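Local structure of alginate lyase (5GMT) at residues H199-G204 with L229-T234; S89-I94 with S236-G241. The protein cleaves alginate by beta-elimination, as a family 14 polysaccharide lyase with a preference for polymannuronate. All blocks are in the same frame, centred on the assembly; numbering follows the deposited sequence.

Contact 1. Residues H199-G204 with L229-T234; sequences HINTVG and LRMRNT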
ATOM      1  N   HIS A 199       0.192 -13.964   1.070  1.00  4.12           N
ATOM      2  CA  HIS A 199      -0.424 -15.190   1.571  1.00  6.89           C
ATOM      3  C   HIS A 199      -0.351 -15.136   3.087  1.00  7.56           C
ATOM      4  O   HIS A 199       0.742 -15.130   3.657  1.00  5.48           O
ATOM      5  CB  HIS A 199       0.284 -16.440   1.024  1.00  7.51           C
ATOM      6  CG  HIS A 199       0.114 -16.626  -0.452  1.00  9.52           C
ATOM      7  ND1 HIS A 199      -0.421 -17.771  -1.000  1.00  9.75           N
ATOM      8  CD2 HIS A 199       0.374 -15.796  -1.491  1.00 10.01           C
ATOM      9  CE1 HIS A 199      -0.477 -17.642  -2.313  1.00 11.08           C
ATOM     10  NE2 HIS A 199       0.008 -16.456  -2.638  1.00  9.39           N
ATOM     11  N   ILE A 200      -1.503 -15.073   3.748  1.00  6.71           N
ATOM     12  CA  ILE A 200      -1.474 -14.885   5.187  1.00  8.20           C
ATOM     13  C   ILE A 200      -1.141 -16.215   5.840  1.00  7.85           C
ATOM     14  O   ILE A 200      -1.270 -17.272   5.221  1.00 10.81           O
ATOM     15  CB  ILE A 200      -2.804 -14.302   5.742  1.00  8.22           C
ATOM     16  CG1 ILE A 200      -3.995 -15.215   5.449  1.00  8.75           C
ATOM     17  CG2 ILE A 200      -3.056 -12.910   5.172  1.00 10.96           C
ATOM     18  CD1 ILE A 200      -5.320 -14.605   5.958  1.00 10.91           C
ATOM     19  N   ASN A 201      -0.670 -16.153   7.076  1.00  8.67           N
ATOM     20  CA  ASN A 201      -0.194 -17.342   7.773  1.00  8.09           C
ATOM     21  C   ASN A 201      -1.281 -18.327   8.164  1.00 10.76           C
ATOM     22  O   ASN A 201      -2.443 -17.965   8.367  1.00  9.54           O
ATOM     23  CB  ASN A 201       0.561 -16.934   9.033  1.00  6.81           C
ATOM     24  CG  ASN A 201      -0.320 -16.168  10.009  1.00  8.55           C
ATOM     25  OD1 ASN A 201      -0.728 -15.039   9.729  1.00  8.55           O
ATOM     26  ND2 ASN A 201      -0.616 -16.782  11.169  1.00  9.25           N
ATOM     27  N   THR A 202      -0.880 -19.584   8.271  1.00  9.17           N
ATOM     28  CA  THR A 202      -1.646 -20.555   9.043  1.00  9.09           C
ATOM     29  C   THR A 202      -1.704 -20.058  10.475  1.00  8.26           C
ATOM     30  O   THR A 202      -0.680 -19.663  11.029  1.00  9.02           O
ATOM     31  CB  THR A 202      -0.987 -21.930   9.015  1.00  9.45           C
ATOM     32  OG1 THR A 202      -0.688 -22.277   7.654  1.00  9.83           O
ATOM     33  CG2 THR A 202      -1.908 -22.984   9.636  1.00  8.52           C
ATOM     34  N   VAL A 203      -2.890 -20.051  11.074  1.00 13.14           N
ATOM     35  CA  VAL A 203      -2.989 -19.649  12.467  1.00 11.57           C
ATOM     36  C   VAL A 203      -2.140 -20.607  13.290  1.00 10.93           C
ATOM     37  O   VAL A 203      -2.196 -21.819  13.096  1.00 16.69           O
ATOM     38  CB  VAL A 203      -4.464 -19.617  12.942  1.00 15.28           C
ATOM     39  CG1 VAL A 203      -4.555 -19.356  14.439  1.00 12.76           C
ATOM     40  CG2 VAL A 203      -5.207 -18.542  12.181  1.00 13.72           C
ATOM     41  N   GLY A 204      -1.303 -20.055  14.158  1.00 10.84           N
ATOM     42  CA  GLY A 204      -0.404 -20.849  14.969  1.00 11.94           C
ATOM     43  C   GLY A 204       0.981 -20.930  14.366  1.00 14.41           C
ATOM     44  O   GLY A 204       1.899 -21.460  14.981  1.00 14.24           O
ATOM     45  N   LEU A 229       6.274 -14.720   7.978  1.00  7.24           N
ATOM     46  CA  LEU A 229       5.492 -13.667   8.615  1.00  8.94           C
ATOM     47  C   LEU A 229       4.243 -14.188   9.299  1.00  7.92           C
ATOM     48  O   LEU A 229       3.642 -15.166   8.853  1.00  8.35           O
ATOM     49  CB  LEU A 229       5.054 -12.625   7.587  1.00  6.32           C
ATOM     50  CG  LEU A 229       6.162 -11.884   6.851  1.00  6.29           C
ATOM     51  CD1 LEU A 229       5.524 -10.804   5.969  1.00  9.25           C
ATOM     52  CD2 LEU A 229       7.190 -11.288   7.811  1.00  8.67           C
ATOM     53  N   ARG A 230       3.854 -13.515  10.375  1.00  6.15           N
ATOM     54  CA  ARG A 230       2.557 -13.729  10.994  1.00  5.58           C
ATOM     55  C   ARG A 230       1.693 -12.489  10.772  1.00  6.88           C
ATOM     56  O   ARG A 230       2.104 -11.378  11.130  1.00  8.96           O
ATOM     57  CB  ARG A 230       2.717 -14.010  12.494  1.00  8.17           C
ATOM     58  CG  ARG A 230       1.412 -13.982  13.239  1.00 10.67           C
ATOM     59  CD  ARG A 230       1.565 -14.539  14.629  1.00 20.56           C
ATOM     60  NE  ARG A 230       1.702 -15.986  14.610  1.00 19.72           N
ATOM     61  CZ  ARG A 230       2.657 -16.663  15.242  1.00 18.29           C
ATOM     62  NH1 ARG A 230       3.569 -16.031  15.956  1.00 22.89           N
ATOM     63  NH2 ARG A 230       2.686 -17.984  15.168  1.00 16.23           N
ATOM     64  N   MET A 231       0.522 -12.670  10.156  1.00  7.23           N
ATOM     65  CA  MET A 231      -0.413 -11.570   9.935  1.00  8.36           C
ATOM     66  C   MET A 231      -1.593 -11.640  10.897  1.00  7.62           C
ATOM     67  O   MET A 231      -2.215 -10.626  11.213  1.00  5.80           O
ATOM     68  CB  MET A 231      -0.943 -11.573   8.498  1.00  8.56           C
ATOM     69  CG  MET A 231       0.082 -11.199   7.440  1.00 10.36           C
ATOM     70  SD  MET A 231       1.136 -12.602   7.044  1.00  8.44           S
ATOM     71  CE  MET A 231       1.686 -12.130   5.390  1.00  9.36           C
ATOM     72  N   ARG A 232      -1.917 -12.847  11.346  1.00 10.16           N
ATOM     73  CA  ARG A 232      -3.117 -13.029  12.155  1.00  8.55           C
ATOM     74  C   ARG A 232      -2.906 -14.089  13.238  1.00 11.82           C
ATOM     75  O   ARG A 232      -2.061 -14.979  13.096  1.00  8.05           O
ATOM     76  CB  ARG A 232      -4.288 -13.416  11.259  1.00  8.78           C
ATOM     77  CG  ARG A 232      -3.997 -14.665  10.451  1.00  9.56           C
ATOM     78  CD  ARG A 232      -5.199 -15.171   9.682  1.00  9.50           C
ATOM     79  NE  ARG A 232      -4.883 -16.429   9.012  1.00  8.65           N
ATOM     80  CZ  ARG A 232      -5.786 -17.241   8.482  1.00 11.24           C
ATOM     81  NH1 ARG A 232      -7.078 -16.941   8.546  1.00  9.61           N
ATOM     82  NH2 ARG A 232      -5.395 -18.371   7.904  1.00 10.48           N
ATOM     83  N   ASN A 233      -3.675 -13.985  14.320  1.00 11.44           N
ATOM     84  CA  ASN A 233      -3.617 -14.991  15.388  1.00 12.34           C
ATOM     85  C   ASN A 233      -4.924 -15.733  15.552  1.00 15.93           C
ATOM     86  O   ASN A 233      -5.053 -16.598  16.419  1.00 14.24           O
ATOM     87  CB  ASN A 233      -3.222 -14.358  16.723  1.00 11.30           C
ATOM     88  CG  ASN A 233      -1.740 -14.070  16.806  1.00 14.55           C
ATOM     89  OD1 ASN A 233      -0.916 -14.990  16.795  1.00 19.13           O
ATOM     90  ND2 ASN A 233      -1.388 -12.795  16.892  1.00 13.42           N
ATOM     91  N   THR A 234      -5.894 -15.409  14.711  1.00 12.55           N
ATOM     92  CA  THR A 234      -7.174 -16.069  14.781  1.00 14.91           C
ATOM     93  C   THR A 234      -7.685 -16.332  13.374  1.00 12.82           C
ATOM     94  O   THR A 234      -7.368 -15.600  12.439  1.00 13.52           O
ATOM     95  CB  THR A 234      -8.198 -15.237  15.592  1.00 13.06           C
ATOM     96  OG1 THR A 234      -9.419 -15.968  15.722  1.00 15.43           O
ATOM     97  CG2 THR A 234      -8.475 -13.899  14.924  1.00 11.18           C
TER
HETATM   98  O   HOH W   1      -0.926 -17.690  16.263  1.00 21.01           O

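Contact 2. Residues S89-I94 with S236-G241; sequences SVDAMI and SHHLRG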
ATOM      1  N   SER A  89     -13.536 -14.897   3.106  1.00 10.67           N
ATOM      2  CA  SER A  89     -12.545 -15.812   3.663  1.00 12.55           C
ATOM      3  C   SER A  89     -11.360 -15.995   2.716  1.00 14.41           C
ATOM      4  O   SER A  89     -10.896 -17.124   2.484  1.00 12.43           O
ATOM      5  CB  SER A  89     -13.182 -17.170   3.984  1.00 16.12           C
ATOM      6  OG  SER A  89     -13.646 -17.778   2.795  1.00 24.66           O
ATOM      7  N   VAL A  90     -10.868 -14.880   2.179  1.00  9.49           N
ATOM      8  CA  VAL A  90      -9.725 -14.911   1.254  1.00  8.22           C
ATOM      9  C   VAL A  90      -8.390 -14.857   1.991  1.00  8.74           C
ATOM     10  O   VAL A  90      -8.128 -13.920   2.740  1.00  9.72           O
ATOM     11  CB  VAL A  90      -9.782 -13.749   0.248  1.00  8.86           C
ATOM     12  CG1 VAL A  90      -8.529 -13.742  -0.633  1.00  8.53           C
ATOM     13  CG2 VAL A  90     -11.034 -13.871  -0.609  1.00 10.87           C
ATOM     14  N   ASP A  91      -7.541 -15.855   1.754  1.00  7.88           N
ATOM     15  CA  ASP A  91      -6.267 -15.967   2.472  1.00  8.25           C
ATOM     16  C   ASP A  91      -5.055 -15.641   1.607  1.00  8.69           C
ATOM     17  O   ASP A  91      -3.925 -15.531   2.113  1.00  6.89           O
ATOM     18  CB  ASP A  91      -6.126 -17.374   3.056  1.00 10.32           C
ATOM     19  CG  ASP A  91      -7.171 -17.662   4.112  1.00 11.54           C
ATOM     20  OD1 ASP A  91      -7.612 -16.699   4.778  1.00 11.40           O
ATOM     21  OD2 ASP A  91      -7.558 -18.838   4.262  1.00 12.20           O
ATOM     22  N   ALA A  92      -5.287 -15.510   0.303  1.00  8.66           N
ATOM     23  CA  ALA A  92      -4.228 -15.095  -0.610  1.00 10.84           C
ATOM     24  C   ALA A  92      -4.764 -14.087  -1.627  1.00  9.44           C
ATOM     25  O   ALA A  92      -5.851 -14.253  -2.181  1.00  7.70           O
ATOM     26  CB  ALA A  92      -3.617 -16.304  -1.320  1.00 10.08           C
ATOM     27  N   MET A  93      -3.985 -13.039  -1.869  1.00  8.25           N
ATOM     28  CA  MET A  93      -4.437 -11.966  -2.723  1.00  9.87           C
ATOM     29  C   MET A  93      -3.237 -11.342  -3.420  1.00 10.80           C
ATOM     30  O   MET A  93      -2.158 -11.247  -2.837  1.00  9.34           O
ATOM     31  CB  MET A  93      -5.186 -10.933  -1.874  1.00 13.95           C
ATOM     32  CG  MET A  93      -6.240 -10.125  -2.560  1.00 14.88           C
ATOM     33  SD  MET A  93      -7.031  -9.012  -1.377  1.00  9.54           S
ATOM     34  CE  MET A  93      -8.425 -10.007  -0.861  1.00  8.25           C
ATOM     35  N   ILE A  94      -3.423 -10.929  -4.669  1.00 10.10           N
ATOM     36  CA  ILE A  94      -2.411 -10.166  -5.382  1.00  9.10           C
ATOM     37  C   ILE A  94      -2.975  -8.797  -5.741  1.00  8.67           C
ATOM     38  O   ILE A  94      -4.031  -8.704  -6.357  1.00  9.89           O
ATOM     39  CB  ILE A  94      -1.948 -10.869  -6.684  1.00  7.13           C
ATOM     40  CG1 ILE A  94      -1.345 -12.245  -6.388  1.00 10.01           C
ATOM     41  CG2 ILE A  94      -0.945 -10.003  -7.435  1.00  6.73           C
ATOM     42  CD1 ILE A  94      -0.959 -13.009  -7.660  1.00 11.39           C
ATOM     43  N   SER A 236     -10.562 -16.064  12.032  1.00  9.83           N
ATOM     44  CA  SER A 236     -11.633 -15.269  11.473  1.00 11.96           C
ATOM     45  C   SER A 236     -11.078 -14.096  10.668  1.00 14.05           C
ATOM     46  O   SER A 236     -11.843 -13.418   9.982  1.00 13.20           O
ATOM     47  CB  SER A 236     -12.562 -14.749  12.571  1.00 11.06           C
ATOM     48  OG  SER A 236     -11.837 -13.937  13.485  1.00 16.50           O
ATOM     49  N   HIS A 237      -9.764 -13.855  10.773  1.00 13.23           N
ATOM     50  CA  HIS A 237      -9.102 -12.782  10.005  1.00  8.72           C
ATOM     51  C   HIS A 237      -8.759 -13.236   8.589  1.00  9.74           C
ATOM     52  O   HIS A 237      -8.234 -14.341   8.387  1.00 10.27           O
ATOM     53  CB  HIS A 237      -7.810 -12.313  10.693  1.00 10.55           C
ATOM     54  CG  HIS A 237      -8.034 -11.591  11.982  1.00  7.85           C
ATOM     55  ND1 HIS A 237      -7.015 -10.963  12.669  1.00 13.08           N
ATOM     56  CD2 HIS A 237      -9.157 -11.399  12.715  1.00 13.50           C
ATOM     57  CE1 HIS A 237      -7.503 -10.410  13.764  1.00 16.12           C
ATOM     58  NE2 HIS A 237      -8.796 -10.667  13.823  1.00 12.78           N
ATOM     59  N   HIS A 238      -9.036 -12.374   7.611  1.00  8.15           N
ATOM     60  CA  HIS A 238      -8.708 -12.655   6.215  1.00  7.56           C
ATOM     61  C   HIS A 238      -8.299 -11.374   5.494  1.00  8.01           C
ATOM     62  O   HIS A 238      -8.388 -10.287   6.054  1.00  6.36           O
ATOM     63  CB  HIS A 238      -9.899 -13.299   5.499  1.00  8.02           C
ATOM     64  CG  HIS A 238     -10.399 -14.539   6.174  1.00  9.91           C
ATOM     65  ND1 HIS A 238      -9.769 -15.761   6.048  1.00 10.99           N
ATOM     66  CD2 HIS A 238     -11.460 -14.744   6.991  1.00 12.39           C
ATOM     67  CE1 HIS A 238     -10.428 -16.666   6.753  1.00 12.12           C
ATOM     68  NE2 HIS A 238     -11.459 -16.074   7.331  1.00 12.16           N
ATOM     69  N   LEU A 239      -7.836 -11.507   4.258  1.00  7.34           N
ATOM     70  CA  LEU A 239      -7.511 -10.326   3.460  1.00  5.97           C
ATOM     71  C   LEU A 239      -8.811  -9.674   3.029  1.00  9.17           C
ATOM     72  O   LEU A 239      -9.755 -10.373   2.662  1.00  6.99           O
ATOM     73  CB  LEU A 239      -6.658 -10.709   2.252  1.00  6.01           C
ATOM     74  CG  LEU A 239      -5.195 -10.976   2.594  1.00  8.69           C
ATOM     75  CD1 LEU A 239      -4.585 -11.969   1.606  1.00  9.40           C
ATOM     76  CD2 LEU A 239      -4.424  -9.657   2.598  1.00  6.75           C
ATOM     77  N   ARG A 240      -8.865  -8.342   3.077  1.00  8.47           N
ATOM     78  CA  ARG A 240     -10.116  -7.631   2.817  1.00  5.72           C
ATOM     79  C   ARG A 240     -10.074  -6.774   1.557  1.00  8.84           C
ATOM     80  O   ARG A 240     -11.112  -6.503   0.953  1.00  9.63           O
ATOM     81  CB  ARG A 240     -10.475  -6.753   4.019  1.00  7.31           C
ATOM     82  CG  ARG A 240     -10.661  -7.528   5.337  1.00  7.04           C
ATOM     83  CD  ARG A 240     -11.832  -8.513   5.244  1.00 10.19           C
ATOM     84  NE  ARG A 240     -11.949  -9.313   6.463  1.00  9.96           N
ATOM     85  CZ  ARG A 240     -12.610 -10.463   6.544  1.00 11.14           C
ATOM     86  NH1 ARG A 240     -13.242 -10.946   5.478  1.00  7.44           N
ATOM     87  NH2 ARG A 240     -12.625 -11.135   7.689  1.00  8.04           N
ATOM     88  N   GLY A 241      -8.885  -6.338   1.150  1.00  6.76           N
ATOM     89  CA  GLY A 241      -8.810  -5.476  -0.012  1.00  7.11           C
ATOM     90  C   GLY A 241      -7.626  -4.542   0.003  1.00  6.63           C
ATOM     91  O   GLY A 241      -6.608  -4.845   0.610  1.00  6.37           O
TER
HETATM   92  O   HOH W   2     -11.657 -12.284   2.785  1.00  8.99           O

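Contact 1. Residues H199-G204 with L229-T234
N201 carries this contact between two loops. Its CG sits in the crowded position between backbone N and carbonyl carbon (chi1 61°), which turns the amide onto 229-234. CB lies 3.6 Å from L229 O. OD1 accepts two backbone N-H groups in a row. R232 N approaches on a lone pair, in the carbonyl plane, while M231 N comes from above that plane, 2.7 Å from N201 OD1. On the other branch, ND2 gives a fairly straight bond to R232 O, 3.0 Å away and close to the amide plane (165° at the hydrogen). ND2 also bonds T202 O within its own loop. The amide is gripped at both ends, which fixes its rotation.

R232 turns its guanidinium edge to N201 O, with NE and NH2 each 3.0 Å from that oxygen and in plane with it. I200 CD1 packs over one guanidinium face and V203 CG2 over the opposite one. R232 NH1 bonds H237 O further along its own loop. M231 lays its SD along the backbone, 3.9 Å from I200 CA. At the outer end a water joins N233 OD1 to G204 N, the latter bond weak. An asparagine side chain bonded to the backbone of a neighbouring loop is the pattern here, tying together two loops that follow strands 191-199 and 222-229, which lie on either side of 208-216 in one antiparallel sheet.

Contact 2. Residues S89-I94 with S236-G241
Strands 92-94 and 238-241 run roughly the same way, 29° apart, with their axes 7.7 Å from each other at closest approach. One direct backbone bond joins the segments, from L239 N nearly along the C=O axis of V90, with 2.9 Å between L239 N and V90 O. A water adds a bridge, accepting from V90 N and donating to L239 O. Beside it, the H238 and D91 side chains run alongside each other. H238 ND1 donates to D91 OD1 at 2.7 Å, with the oxygen in the ring plane and using its syn lone pair. Carboxylate and ring are nearly coplanar, 23° apart. R232 NH1 makes a long, weak ion pair with the same D91 OD1. S89 CA sits over the centre of one ring face, a CH-pi contact of 3.5 Å to the H238 centroid.

The two strands belong to different antiparallel sheets, which face each other as in the concanavalin-like beta sandwich. Deeper in, M93 and L239 make the apolar part of the contact, passing antiparallel, each tip beside the other's CB. M93 CG is anti to the backbone N (chi1 -152°), and the chain bends at its last torsion to put CE 3.6 Å from L239 CB. L239 CD1 lies 3.7 Å from M93 CB. M93 also reaches L115 of strand 110-118. R240 and G241 form a classic beta bulge opposite F116, and the R240 guanidinium bonds S88 O and G118 O.

How the contacts relate
The centres of the two contacts lie about 11 Å apart, on the same side of the chain's centre. Along the chain the order is 89-94, 199-204, 229-234, 236-241, so both segments of contact 1 fall between those of contact 2. Strands 92-102 and 191-199 are antiparallel neighbours in one sheet, while 238-247 belongs to the other. Contact 1 joins loops at the end of the first sheet, and contact 2 joins the two sheets. The loop holding 229-234 crosses from the first sheet to the second, so contact 1 runs straight into contact 2. They touch directly: I200 N to D91 O is a probable hydrogen bond, and R232 and H237 are a second meeting point.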